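Omega transaminase (Pseudomonas sp., PDB 5LHA) probably transfers amino groups between amines and carbonyl compounds, using a pyridoxal phosphate cofactor that is captured here in its pyridoxamine form. Local coordinates at residues E373-V381 and L390-T398. Residues are numbered along the deposited sequence; the frame is centred on the assembly and turned at random.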
ATOM      1  N   GLU A 373     -44.950 -12.061  11.318  1.00 64.56           N
ATOM      2  CA  GLU A 373     -46.273 -11.856  10.734  1.00 72.00           C
ATOM      3  C   GLU A 373     -46.993 -10.667  11.358  1.00 81.92           C
ATOM      4  O   GLU A 373     -47.682  -9.917  10.656  1.00 86.65           O
ATOM      5  CB  GLU A 373     -47.103 -13.131  10.853  1.00 70.91           C
ATOM      6  CG  GLU A 373     -46.621 -14.279   9.961  1.00 70.57           C
ATOM      7  CD  GLU A 373     -45.223 -14.778  10.296  1.00 70.51           C
ATOM      8  OE1 GLU A 373     -44.711 -14.466  11.393  1.00 70.39           O
ATOM      9  OE2 GLU A 373     -44.632 -15.487   9.455  1.00 71.15           O
ATOM     10  N   ARG A 374     -46.842 -10.471  12.675  1.00 87.75           N
ATOM     11  CA  ARG A 374     -47.606  -9.434  13.370  1.00 86.81           C
ATOM     12  C   ARG A 374     -47.207  -8.031  12.919  1.00 81.99           C
ATOM     13  O   ARG A 374     -48.063  -7.148  12.793  1.00 83.00           O
ATOM     14  CB  ARG A 374     -47.421  -9.560  14.880  1.00 89.24           C
ATOM     15  CG  ARG A 374     -48.044 -10.799  15.512  1.00 92.40           C
ATOM     16  CD  ARG A 374     -47.765 -10.836  17.013  1.00 94.80           C
ATOM     17  NE  ARG A 374     -47.954 -12.168  17.588  1.00 97.71           N
ATOM     18  CZ  ARG A 374     -48.892 -12.477  18.479  1.00100.49           C
ATOM     19  NH1 ARG A 374     -49.729 -11.544  18.916  1.00101.60           N
ATOM     20  NH2 ARG A 374     -48.986 -13.717  18.945  1.00101.24           N
ATOM     21  N   TYR A 375     -45.920  -7.803  12.675  1.00 73.26           N
ATOM     22  CA  TYR A 375     -45.374  -6.462  12.501  1.00 63.59           C
ATOM     23  C   TYR A 375     -44.703  -6.350  11.139  1.00 55.61           C
ATOM     24  O   TYR A 375     -43.771  -7.102  10.837  1.00 53.90           O
ATOM     25  CB  TYR A 375     -44.395  -6.136  13.630  1.00 57.23           C
ATOM     26  CG  TYR A 375     -45.054  -6.015  14.988  1.00 47.83           C
ATOM     27  CD1 TYR A 375     -45.794  -4.886  15.320  1.00 43.74           C
ATOM     28  CD2 TYR A 375     -44.947  -7.027  15.931  1.00 44.12           C
ATOM     29  CE1 TYR A 375     -46.399  -4.764  16.554  1.00 42.32           C
ATOM     30  CE2 TYR A 375     -45.552  -6.914  17.175  1.00 42.48           C
ATOM     31  CZ  TYR A 375     -46.274  -5.779  17.480  1.00 42.25           C
ATOM     32  OH  TYR A 375     -46.873  -5.662  18.713  1.00 42.80           O
ATOM     33  N   ALA A 376     -45.209  -5.435  10.306  1.00 48.35           N
ATOM     34  CA  ALA A 376     -44.635  -5.232   8.977  1.00 41.96           C
ATOM     35  C   ALA A 376     -43.142  -4.925   9.037  1.00 37.76           C
ATOM     36  O   ALA A 376     -42.369  -5.400   8.195  1.00 36.81           O
ATOM     37  CB  ALA A 376     -45.380  -4.110   8.249  1.00 40.64           C
ATOM     38  N   VAL A 377     -42.714  -4.142  10.032  1.00 35.56           N
ATOM     39  CA  VAL A 377     -41.321  -3.707  10.085  1.00 32.13           C
ATOM     40  C   VAL A 377     -40.371  -4.867  10.379  1.00 30.02           C
ATOM     41  O   VAL A 377     -39.173  -4.768  10.094  1.00 28.17           O
ATOM     42  CB  VAL A 377     -41.172  -2.563  11.113  1.00 30.19           C
ATOM     43  CG1 VAL A 377     -41.276  -3.087  12.547  1.00 29.87           C
ATOM     44  CG2 VAL A 377     -39.863  -1.815  10.907  1.00 29.03           C
ATOM     45  N   VAL A 378     -40.879  -5.977  10.907  1.00 30.70           N
ATOM     46  CA  VAL A 378     -40.062  -7.148  11.224  1.00 28.58           C
ATOM     47  C   VAL A 378     -39.881  -7.976   9.955  1.00 28.35           C
ATOM     48  O   VAL A 378     -40.798  -8.680   9.526  1.00 30.01           O
ATOM     49  CB  VAL A 378     -40.697  -7.983  12.343  1.00 24.84           C
ATOM     50  CG1 VAL A 378     -39.838  -9.202  12.663  1.00 24.39           C
ATOM     51  CG2 VAL A 378     -40.910  -7.127  13.587  1.00 22.20           C
ATOM     52  N   GLY A 379     -38.681  -7.938   9.387  1.00 26.66           N
ATOM     53  CA  GLY A 379     -38.399  -8.690   8.176  1.00 29.25           C
ATOM     54  C   GLY A 379     -38.207 -10.176   8.390  1.00 29.63           C
ATOM     55  O   GLY A 379     -38.929 -10.985   7.803  1.00 29.48           O
ATOM     56  N   GLU A 380     -37.258 -10.543   9.245  1.00 30.32           N
ATOM     57  CA  GLU A 380     -37.098 -11.923   9.694  1.00 31.18           C
ATOM     58  C   GLU A 380     -36.389 -11.909  11.044  1.00 33.37           C
ATOM     59  O   GLU A 380     -35.841 -10.888  11.471  1.00 32.98           O
ATOM     60  CB  GLU A 380     -36.311 -12.786   8.698  1.00 29.66           C
ATOM     61  CG  GLU A 380     -34.816 -12.494   8.648  1.00 27.94           C
ATOM     62  CD  GLU A 380     -34.004 -13.655   8.067  1.00 25.75           C
ATOM     63  OE1 GLU A 380     -34.595 -14.581   7.472  1.00 24.76           O
ATOM     64  OE2 GLU A 380     -32.769 -13.646   8.209  1.00 23.45           O
ATOM     65  N   VAL A 381     -36.416 -13.056  11.720  1.00 36.23           N
ATOM     66  CA  VAL A 381     -35.676 -13.266  12.960  1.00 37.60           C
ATOM     67  C   VAL A 381     -34.826 -14.517  12.781  1.00 39.18           C
ATOM     68  O   VAL A 381     -35.360 -15.602  12.517  1.00 41.39           O
ATOM     69  CB  VAL A 381     -36.610 -13.410  14.175  1.00 38.92           C
ATOM     70  CG1 VAL A 381     -35.803 -13.606  15.450  1.00 39.53           C
ATOM     71  CG2 VAL A 381     -37.519 -12.190  14.297  1.00 39.58           C
ATOM     72  N   LEU A 390     -33.032  -9.453  14.886  1.00 34.91           N
ATOM     73  CA  LEU A 390     -34.295  -9.097  14.257  1.00 33.78           C
ATOM     74  C   LEU A 390     -33.984  -8.082  13.167  1.00 29.65           C
ATOM     75  O   LEU A 390     -33.426  -7.020  13.447  1.00 27.63           O
ATOM     76  CB  LEU A 390     -35.274  -8.530  15.287  1.00 35.02           C
ATOM     77  CG  LEU A 390     -35.615  -9.413  16.499  1.00 35.92           C
ATOM     78  CD1 LEU A 390     -34.688  -9.096  17.664  1.00 35.42           C
ATOM     79  CD2 LEU A 390     -37.073  -9.246  16.926  1.00 36.68           C
ATOM     80  N   ASP A 391     -34.290  -8.424  11.928  1.00 29.14           N
ATOM     81  CA  ASP A 391     -33.925  -7.582  10.794  1.00 28.13           C
ATOM     82  C   ASP A 391     -35.112  -6.697  10.400  1.00 29.27           C
ATOM     83  O   ASP A 391     -36.107  -7.178   9.846  1.00 28.25           O
ATOM     84  CB  ASP A 391     -33.441  -8.441   9.630  1.00 25.56           C
ATOM     85  CG  ASP A 391     -32.599  -7.657   8.658  1.00 25.11           C
ATOM     86  OD1 ASP A 391     -32.955  -6.487   8.374  1.00 27.66           O
ATOM     87  OD2 ASP A 391     -31.556  -8.196   8.219  1.00 22.60           O
ATOM     88  N   LEU A 392     -34.989  -5.396  10.651  1.00 30.61           N
ATOM     89  CA  LEU A 392     -36.070  -4.459  10.389  1.00 31.68           C
ATOM     90  C   LEU A 392     -35.890  -3.872   8.994  1.00 33.52           C
ATOM     91  O   LEU A 392     -34.796  -3.426   8.632  1.00 33.12           O
ATOM     92  CB  LEU A 392     -36.107  -3.346  11.440  1.00 31.47           C
ATOM     93  CG  LEU A 392     -36.126  -3.701  12.936  1.00 32.38           C
ATOM     94  CD1 LEU A 392     -36.135  -2.432  13.775  1.00 33.43           C
ATOM     95  CD2 LEU A 392     -37.304  -4.605  13.324  1.00 32.90           C
ATOM     96  N   VAL A 393     -36.962  -3.903   8.207  1.00 35.51           N
ATOM     97  CA  VAL A 393     -36.954  -3.450   6.828  1.00 35.90           C
ATOM     98  C   VAL A 393     -38.065  -2.430   6.640  1.00 38.99           C
ATOM     99  O   VAL A 393     -39.033  -2.376   7.403  1.00 40.29           O
ATOM    100  CB  VAL A 393     -37.129  -4.615   5.837  1.00 34.57           C
ATOM    101  CG1 VAL A 393     -36.072  -5.662   6.077  1.00 32.64           C
ATOM    102  CG2 VAL A 393     -38.525  -5.214   5.975  1.00 34.51           C
ATOM    103  N   SER A 394     -37.908  -1.607   5.605  1.00 42.08           N
ATOM    104  CA  SER A 394     -38.975  -0.707   5.190  1.00 43.14           C
ATOM    105  C   SER A 394     -39.947  -1.368   4.224  1.00 43.12           C
ATOM    106  O   SER A 394     -41.095  -0.914   4.110  1.00 43.59           O
ATOM    107  CB  SER A 394     -38.383   0.556   4.553  1.00 42.89           C
ATOM    108  OG  SER A 394     -37.306   0.240   3.687  1.00 44.21           O
ATOM    109  N   ASP A 395     -39.518  -2.438   3.555  1.00 42.40           N
ATOM    110  CA  ASP A 395     -40.307  -3.096   2.519  1.00 43.88           C
ATOM    111  C   ASP A 395     -40.061  -4.590   2.622  1.00 42.75           C
ATOM    112  O   ASP A 395     -38.915  -5.042   2.525  1.00 41.09           O
ATOM    113  CB  ASP A 395     -39.934  -2.576   1.122  1.00 45.22           C
ATOM    114  CG  ASP A 395     -40.776  -3.196   0.007  1.00 45.46           C
ATOM    115  OD1 ASP A 395     -40.835  -4.439  -0.100  1.00 45.80           O
ATOM    116  OD2 ASP A 395     -41.377  -2.432  -0.780  1.00 45.98           O
ATOM    117  N   LYS A 396     -41.143  -5.353   2.805  1.00 42.05           N
ATOM    118  CA  LYS A 396     -41.016  -6.801   2.934  1.00 40.03           C
ATOM    119  C   LYS A 396     -40.501  -7.434   1.643  1.00 39.11           C
ATOM    120  O   LYS A 396     -39.665  -8.343   1.688  1.00 39.85           O
ATOM    121  CB  LYS A 396     -42.361  -7.411   3.350  1.00 40.21           C
ATOM    122  CG  LYS A 396     -42.785  -7.084   4.797  1.00 41.04           C
ATOM    123  CD  LYS A 396     -44.180  -7.620   5.151  1.00 42.03           C
ATOM    124  CE  LYS A 396     -45.282  -7.036   4.257  1.00 42.73           C
ATOM    125  NZ  LYS A 396     -45.527  -5.561   4.440  1.00 41.87           N
ATOM    126  N   ARG A 397     -40.962  -6.948   0.483  1.00 38.61           N
ATOM    127  CA  ARG A 397     -40.632  -7.610  -0.779  1.00 39.41           C
ATOM    128  C   ARG A 397     -39.150  -7.466  -1.126  1.00 40.26           C
ATOM    129  O   ARG A 397     -38.501  -8.442  -1.524  1.00 40.39           O
ATOM    130  CB  ARG A 397     -41.509  -7.067  -1.915  1.00 39.45           C
ATOM    131  CG  ARG A 397     -43.013  -7.364  -1.775  1.00 41.37           C
ATOM    132  CD  ARG A 397     -43.749  -7.320  -3.127  1.00 44.00           C
ATOM    133  NE  ARG A 397     -45.148  -6.894  -3.016  1.00 45.82           N
ATOM    134  CZ  ARG A 397     -45.945  -6.649  -4.059  1.00 46.12           C
ATOM    135  NH1 ARG A 397     -45.481  -6.792  -5.297  1.00 47.05           N
ATOM    136  NH2 ARG A 397     -47.205  -6.257  -3.872  1.00 44.21           N
ATOM    137  N   THR A 398     -38.591  -6.266  -0.980  1.00 39.60           N
ATOM    138  CA  THR A 398     -37.218  -6.017  -1.396  1.00 39.39           C
ATOM    139  C   THR A 398     -36.203  -6.175  -0.279  1.00 36.34           C
ATOM    140  O   THR A 398     -34.998  -6.117  -0.554  1.00 29.87           O
ATOM    141  CB  THR A 398     -37.074  -4.606  -1.945  1.00 43.01           C
ATOM    142  OG1 THR A 398     -35.791  -4.480  -2.565  1.00 45.05           O
ATOM    143  CG2 THR A 398     -37.156  -3.618  -0.796  1.00 42.31           C
TER
HETATM  144  O   HOH W   1     -38.957 -10.241   4.500  1.00 18.03           O
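V377, G379 and E380 join L390-V393 through three backbone hydrogen bonds. D391 takes part in two: its N donates to E380 O over 2.9 Å in an almost straight bond (N-H...O 176°), and its O receives G379 N at 2.7 Å along a more bent path (142°). The third runs from V393 N to V377 O at 3.0 Å, the donor tilted somewhat from the carbonyl plane; V377 O is also approached by L392 CA at 3.1 Å in a CA-H...O contact. The amide N of E380, buried here, has no partner in the model.

These strands, 378-384 and 387-393, form an antiparallel beta hairpin at one margin of the seven-stranded mixed sheet in this class-III, fold type I aminotransferase. Strand 378-384 is outermost within the chain, while 387-393 continues the sheet through strand 429-432.

Apolar contacts gather on the face bearing V378, V381, L390 and L392, where F454 of helix 440-457 covers V378 and L392. V381 and L390 lie side by side, V381 CG2 being 4.0 Å from L390 CD2; V381 turns this methyl beside its own backbone N (chi1 -179° places CG1 anti). V377 CG2 reaches L392 CB at 4.1 Å. On the other face, E380 and D391 carry like charges, and R382 forms salt bridges with both; R194 also binds D391, probably easing their repulsion.

Beyond the strand, K396 lays its aliphatic CG 3.8 Å from A376 O, and bends at chi3 and chi4 set NZ beside A376 CB.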